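Local structure of SusD homolog (Bacteroides thetaiotaomicron VPI-5482, 3FDH) at residues Y435-R439 and F460-Y464; M207-N211 and R440-L444. The protein probably binds sugars at the cell surface for uptake, as expected of a SusD/RagB-family protein thought to work with an outer-membrane transporter. The contacts are given in a common frame with arbitrary orientation. Numbering follows the deposited sequence.

Both contacts are built on helix 431-443 of the SusD-like fold. Contact 1 uses its middle part, 435-439, and contact 2 its last turn together with L444. Their centres lie about 11 Å apart, on the same side of the chain's centre. In chain order the segments run 207-211, 435-439, 440-444 and 460-464, so the contacts alternate. Contact 1 is local, joining the helix to a loop that follows soon after it. Contact 2 is distant in sequence and reaches back to the end of helix 191-208. The two touch where K442 packs on F460 and L462. Helix 431-443 thus packs between the 460-464 loop and the C-terminal end of helix 191-208.

Contact 1. Residues Y435-R439 and F460-Y464; sequences YNDFR and FPLRY
In this SusD-like fold, helix 431-443 packs on the irregular loop between helices 456-459 and 468-473. Residues 435-439 are helical. The loop is extended at F460 and P461, turns at L462 (phi/psi -85/-8) and extends again at R463 and Y464. The closest CA pair is R439 and L462, 6.8 Å apart. The apolar part is aromatic. Y435, F438 and F460 all have chi1 t. CD2 of F438 is 3.7 Å from CZ of F460, with ring planes at 53°. CE1 of Y435 lies 4.1 Å from the same F460 CZ. CE2 of Y435 meets CE1 of Y464 at 3.6 Å, with planes at 42°. F126 also packs on Y464 edge-to-face. The polar bonds reach the loop's backbone carbonyls, not its side chains. Y435 OH donates to P461 O at 2.7 Å. R439 (chi1 m) also bonds D125 O through NH2. Its NH1 donates to L462 O at 2.8 Å, with an N-H...O angle of 159°.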
loop_
_atom_site.group_PDB
_atom_site.type_symbol
_atom_site.label_atom_id
_atom_site.label_comp_id
_atom_site.label_asym_id
_atom_site.label_seq_id
_atom_site.Cartn_x
_atom_site.Cartn_y
_atom_site.Cartn_z
ATOM N N TYR A 435 0.365 -5.980 -2.800
ATOM C CA TYR A 435 0.726 -6.396 -4.164
ATOM C C TYR A 435 2.249 -6.641 -4.315
ATOM O O TYR A 435 2.676 -7.569 -4.999
ATOM C CB TYR A 435 0.220 -5.360 -5.135
ATOM C CG TYR A 435 0.632 -5.581 -6.550
ATOM C CD1 TYR A 435 0.066 -6.615 -7.316
ATOM C CD2 TYR A 435 1.514 -4.720 -7.157
ATOM C CE1 TYR A 435 0.441 -6.806 -8.621
ATOM C CE2 TYR A 435 1.873 -4.888 -8.453
ATOM C CZ TYR A 435 1.331 -5.919 -9.194
ATOM O OH TYR A 435 1.728 -6.009 -10.489
ATOM N N ASN A 436 3.041 -5.855 -3.609
ATOM C CA ASN A 436 4.477 -6.101 -3.496
ATOM C C ASN A 436 4.702 -7.423 -2.780
ATOM O O ASN A 436 5.457 -8.248 -3.249
ATOM C CB ASN A 436 5.205 -5.003 -2.740
ATOM C CG ASN A 436 5.228 -3.694 -3.486
ATOM O OD1 ASN A 436 5.329 -3.687 -4.726
ATOM N ND2 ASN A 436 5.122 -2.571 -2.742
ATOM N N ASP A 437 4.042 -7.632 -1.638
ATOM C CA ASP A 437 4.237 -8.875 -0.901
ATOM C C ASP A 437 3.867 -10.080 -1.748
ATOM O O ASP A 437 4.523 -11.119 -1.735
ATOM C CB ASP A 437 3.369 -8.932 0.361
ATOM C CG ASP A 437 3.918 -8.084 1.557
ATOM O OD1 ASP A 437 5.140 -8.082 1.819
ATOM O OD2 ASP A 437 3.094 -7.529 2.319
ATOM N N PHE A 438 2.841 -9.913 -2.578
ATOM C CA PHE A 438 2.308 -11.056 -3.340
ATOM C C PHE A 438 3.319 -11.468 -4.362
ATOM O O PHE A 438 3.632 -12.653 -4.558
ATOM C CB PHE A 438 0.972 -10.701 -4.072
ATOM C CG PHE A 438 0.335 -11.893 -4.716
ATOM C CD1 PHE A 438 -0.466 -12.746 -4.002
ATOM C CD2 PHE A 438 0.611 -12.205 -6.005
ATOM C CE1 PHE A 438 -0.982 -13.870 -4.582
ATOM C CE2 PHE A 438 0.087 -13.307 -6.594
ATOM C CZ PHE A 438 -0.710 -14.155 -5.888
ATOM N N ARG A 439 3.846 -10.463 -5.016
ATOM C CA ARG A 439 4.820 -10.694 -6.056
ATOM C C ARG A 439 6.159 -11.174 -5.465
ATOM O O ARG A 439 6.898 -11.949 -6.068
ATOM C CB ARG A 439 5.043 -9.435 -6.899
ATOM C CG ARG A 439 3.864 -9.065 -7.755
ATOM C CD ARG A 439 4.239 -7.834 -8.585
ATOM N NE ARG A 439 4.411 -6.656 -7.749
ATOM C CZ ARG A 439 5.070 -5.571 -8.093
ATOM N NH1 ARG A 439 5.688 -5.545 -9.241
ATOM N NH2 ARG A 439 5.172 -4.579 -7.252
ATOM N N PHE A 460 -1.629 -12.405 -15.279
ATOM C CA PHE A 460 -1.398 -11.817 -13.974
ATOM C C PHE A 460 -0.298 -10.775 -14.116
ATOM O O PHE A 460 0.813 -11.107 -14.516
ATOM C CB PHE A 460 -0.946 -12.829 -12.934
ATOM C CG PHE A 460 -0.691 -12.179 -11.632
ATOM C CD1 PHE A 460 -1.750 -11.735 -10.861
ATOM C CD2 PHE A 460 0.600 -11.908 -11.220
ATOM C CE1 PHE A 460 -1.540 -11.039 -9.690
ATOM C CE2 PHE A 460 0.820 -11.267 -10.042
ATOM C CZ PHE A 460 -0.252 -10.811 -9.267
ATOM N N PRO A 461 -0.591 -9.494 -13.826
ATOM C CA PRO A 461 0.461 -8.517 -14.019
ATOM C C PRO A 461 1.553 -8.533 -12.974
ATOM O O PRO A 461 1.318 -8.322 -11.786
ATOM C CB PRO A 461 -0.276 -7.182 -13.967
ATOM C CG PRO A 461 -1.507 -7.454 -13.161
ATOM C CD PRO A 461 -1.788 -8.921 -13.194
ATOM N N LEU A 462 2.766 -8.733 -13.468
ATOM C CA LEU A 462 3.950 -8.843 -12.589
ATOM C C LEU A 462 4.507 -7.481 -12.251
ATOM O O LEU A 462 5.405 -7.338 -11.419
ATOM C CB LEU A 462 5.041 -9.643 -13.285
ATOM C CG LEU A 462 4.641 -11.043 -13.716
ATOM C CD1 LEU A 462 5.764 -11.723 -14.476
ATOM C CD2 LEU A 462 4.357 -11.850 -12.546
ATOM N N ARG A 463 3.949 -6.493 -12.935
ATOM C CA ARG A 463 4.382 -5.096 -12.806
ATOM C C ARG A 463 3.400 -4.192 -13.509
ATOM O O ARG A 463 2.491 -4.691 -14.182
ATOM C CB ARG A 463 5.759 -4.926 -13.478
ATOM C CG ARG A 463 5.786 -5.205 -14.959
ATOM C CD ARG A 463 7.168 -5.710 -15.379
ATOM N NE ARG A 463 8.209 -4.689 -15.297
ATOM C CZ ARG A 463 9.512 -4.924 -15.262
ATOM N NH1 ARG A 463 9.983 -6.165 -15.244
ATOM N NH2 ARG A 463 10.343 -3.892 -15.215
ATOM N N TYR A 464 3.633 -2.879 -13.388
ATOM C CA TYR A 464 2.817 -1.853 -14.067
ATOM C C TYR A 464 3.571 -1.389 -15.310
ATOM O O TYR A 464 4.803 -1.253 -15.268
ATOM C CB TYR A 464 2.562 -0.634 -13.211
ATOM C CG TYR A 464 1.565 -0.926 -12.090
ATOM C CD1 TYR A 464 1.304 -2.221 -11.743
ATOM C CD2 TYR A 464 0.943 0.097 -11.410
ATOM C CE1 TYR A 464 0.414 -2.496 -10.696
ATOM C CE2 TYR A 464 0.086 -0.168 -10.413
ATOM C CZ TYR A 464 -0.182 -1.437 -10.062
ATOM O OH TYR A 464 -1.078 -1.600 -9.003
#

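Contact 2. Residues M207-N211 and R440-L444; sequences MRLIN and RMKGL
R440 lays one face of its guanidinium against the side chain of M207, a selenomethionine. CG of M207 is 3.5 Å from NH1 of R440. R440 is extended at chi1 and chi2 (both t), then bends at chi3 (p) and chi4 (90°). Its CD comes 3.2 Å from M207 O and 3.6 Å from R208 O, so it runs past the carbonyl end of helix 191-208. That helix gives way at L209 (phi/psi -99/12), and a 3-10 segment includes I210 and N211. I210 N bonds M207 O at 3.2 Å. In the other segment, 440-443 is helical and L444 N bonds R440 O at 3.1 Å. The nearest CA pairs are R208 with R440 at 6.9 Å and N211 with L444 at 6.3 Å.

The two arginines share a water. It accepts from R208 NH1 at 3.0 Å and from R440 NE at 2.8 Å. R440 forms salt bridges with E344 of helix 335-348 and, within its own helix, D437. R208 pairs with E433 of helix 431-443 and D125 of helix 106-127. Further along, CG2 of I210 touches CD1 of L444 at 4.0 Å. OD1 of N211 packs 3.5 Å from CD2 of L444. In this largely helical SusD-like fold, two helix C-terminal ends meet around two buried arginines, tied by the R208-E433 salt bridge and the shared water.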
loop_
_atom_site.group_PDB
_atom_site.type_symbol
_atom_site.label_atom_id
_atom_site.label_comp_id
_atom_site.label_asym_id
_atom_site.label_seq_id
_atom_site.Cartn_x
_atom_site.Cartn_y
_atom_site.Cartn_z
HETATM N N MSE A 207 13.131 -6.524 3.758
HETATM C CA MSE A 207 12.372 -7.747 3.470
HETATM C C MSE A 207 12.038 -7.800 1.986
HETATM O O MSE A 207 12.000 -8.870 1.368
HETATM C CB MSE A 207 11.105 -7.829 4.318
HETATM C CG MSE A 207 10.403 -9.160 4.136
HETATM SE SE MSE A 207 11.341 -10.600 4.936
HETATM C CE MSE A 207 10.707 -10.066 6.616
ATOM N N ARG A 208 11.835 -6.631 1.385
ATOM C CA ARG A 208 11.474 -6.595 -0.054
ATOM C C ARG A 208 12.474 -7.311 -0.936
ATOM O O ARG A 208 12.115 -7.988 -1.914
ATOM C CB ARG A 208 11.362 -5.157 -0.544
ATOM C CG ARG A 208 10.974 -5.087 -2.023
ATOM C CD ARG A 208 9.460 -5.077 -2.199
ATOM N NE ARG A 208 8.971 -3.717 -1.957
ATOM C CZ ARG A 208 8.152 -3.338 -0.983
ATOM N NH1 ARG A 208 7.608 -4.210 -0.163
ATOM N NH2 ARG A 208 7.800 -2.071 -0.892
ATOM N N LEU A 209 13.754 -7.166 -0.579
ATOM C CA LEU A 209 14.853 -7.654 -1.442
ATOM C C LEU A 209 15.439 -8.999 -1.031
ATOM O O LEU A 209 16.470 -9.422 -1.517
ATOM C CB LEU A 209 15.986 -6.654 -1.470
ATOM C CG LEU A 209 15.701 -5.206 -1.847
ATOM C CD1 LEU A 209 17.033 -4.493 -2.055
ATOM C CD2 LEU A 209 14.827 -5.068 -3.059
ATOM N N ILE A 210 14.748 -9.647 -0.133
ATOM C CA ILE A 210 15.234 -10.891 0.489
ATOM C C ILE A 210 15.604 -11.980 -0.506
ATOM O O ILE A 210 16.560 -12.704 -0.307
ATOM C CB ILE A 210 14.221 -11.441 1.535
ATOM C CG1 ILE A 210 14.917 -12.420 2.489
ATOM C CG2 ILE A 210 12.984 -12.066 0.847
ATOM C CD1 ILE A 210 16.015 -11.780 3.323
ATOM N N ASN A 211 14.822 -12.096 -1.569
ATOM C CA ASN A 211 15.090 -13.114 -2.576
ATOM C C ASN A 211 16.491 -13.002 -3.134
ATOM O O ASN A 211 17.104 -13.985 -3.571
ATOM C CB ASN A 211 14.061 -12.988 -3.707
ATOM C CG ASN A 211 14.137 -14.108 -4.717
ATOM O OD1 ASN A 211 14.502 -15.239 -4.390
ATOM N ND2 ASN A 211 13.732 -13.816 -5.945
ATOM N N ARG A 440 6.446 -10.744 -4.255
ATOM C CA ARG A 440 7.697 -11.161 -3.613
ATOM C C ARG A 440 7.551 -12.638 -3.326
ATOM O O ARG A 440 8.493 -13.402 -3.557
ATOM C CB ARG A 440 7.991 -10.356 -2.357
ATOM C CG ARG A 440 9.140 -10.895 -1.540
ATOM C CD ARG A 440 9.541 -9.956 -0.431
ATOM N NE ARG A 440 8.474 -9.658 0.500
ATOM C CZ ARG A 440 8.225 -10.381 1.600
ATOM N NH1 ARG A 440 8.944 -11.469 1.878
ATOM N NH2 ARG A 440 7.225 -10.040 2.372
HETATM N N MSE A 441 6.387 -13.034 -2.804
HETATM C CA MSE A 441 6.093 -14.473 -2.547
HETATM C C MSE A 441 6.230 -15.299 -3.818
HETATM O O MSE A 441 6.746 -16.424 -3.801
HETATM C CB MSE A 441 4.730 -14.691 -1.976
HETATM C CG MSE A 441 4.853 -14.479 -0.524
HETATM SE SE MSE A 441 3.272 -14.622 0.651
HETATM C CE MSE A 441 2.393 -12.993 0.353
ATOM N N LYS A 442 5.735 -14.736 -4.919
ATOM C CA LYS A 442 5.885 -15.381 -6.211
ATOM C C LYS A 442 7.348 -15.666 -6.554
ATOM O O LYS A 442 7.700 -16.783 -6.965
ATOM C CB LYS A 442 5.288 -14.558 -7.352
ATOM C CG LYS A 442 3.846 -14.741 -7.512
ATOM C CD LYS A 442 3.272 -14.064 -8.784
ATOM C CE LYS A 442 3.649 -14.745 -10.069
ATOM N NZ LYS A 442 3.104 -16.106 -10.290
ATOM N N GLY A 443 8.189 -14.650 -6.378
ATOM C CA GLY A 443 9.609 -14.795 -6.634
ATOM C C GLY A 443 10.261 -15.830 -5.732
ATOM O O GLY A 443 11.214 -16.481 -6.126
ATOM N N LEU A 444 9.693 -16.025 -4.549
ATOM C CA LEU A 444 10.190 -16.990 -3.554
ATOM C C LEU A 444 9.525 -18.362 -3.748
ATOM O O LEU A 444 9.757 -19.301 -3.014
ATOM C CB LEU A 444 9.907 -16.489 -2.128
ATOM C CG LEU A 444 10.625 -15.208 -1.733
ATOM C CD1 LEU A 444 10.189 -14.691 -0.361
ATOM C CD2 LEU A 444 12.138 -15.465 -1.785
HETATM O O HOH W 1 7.384 -7.093 0.666
#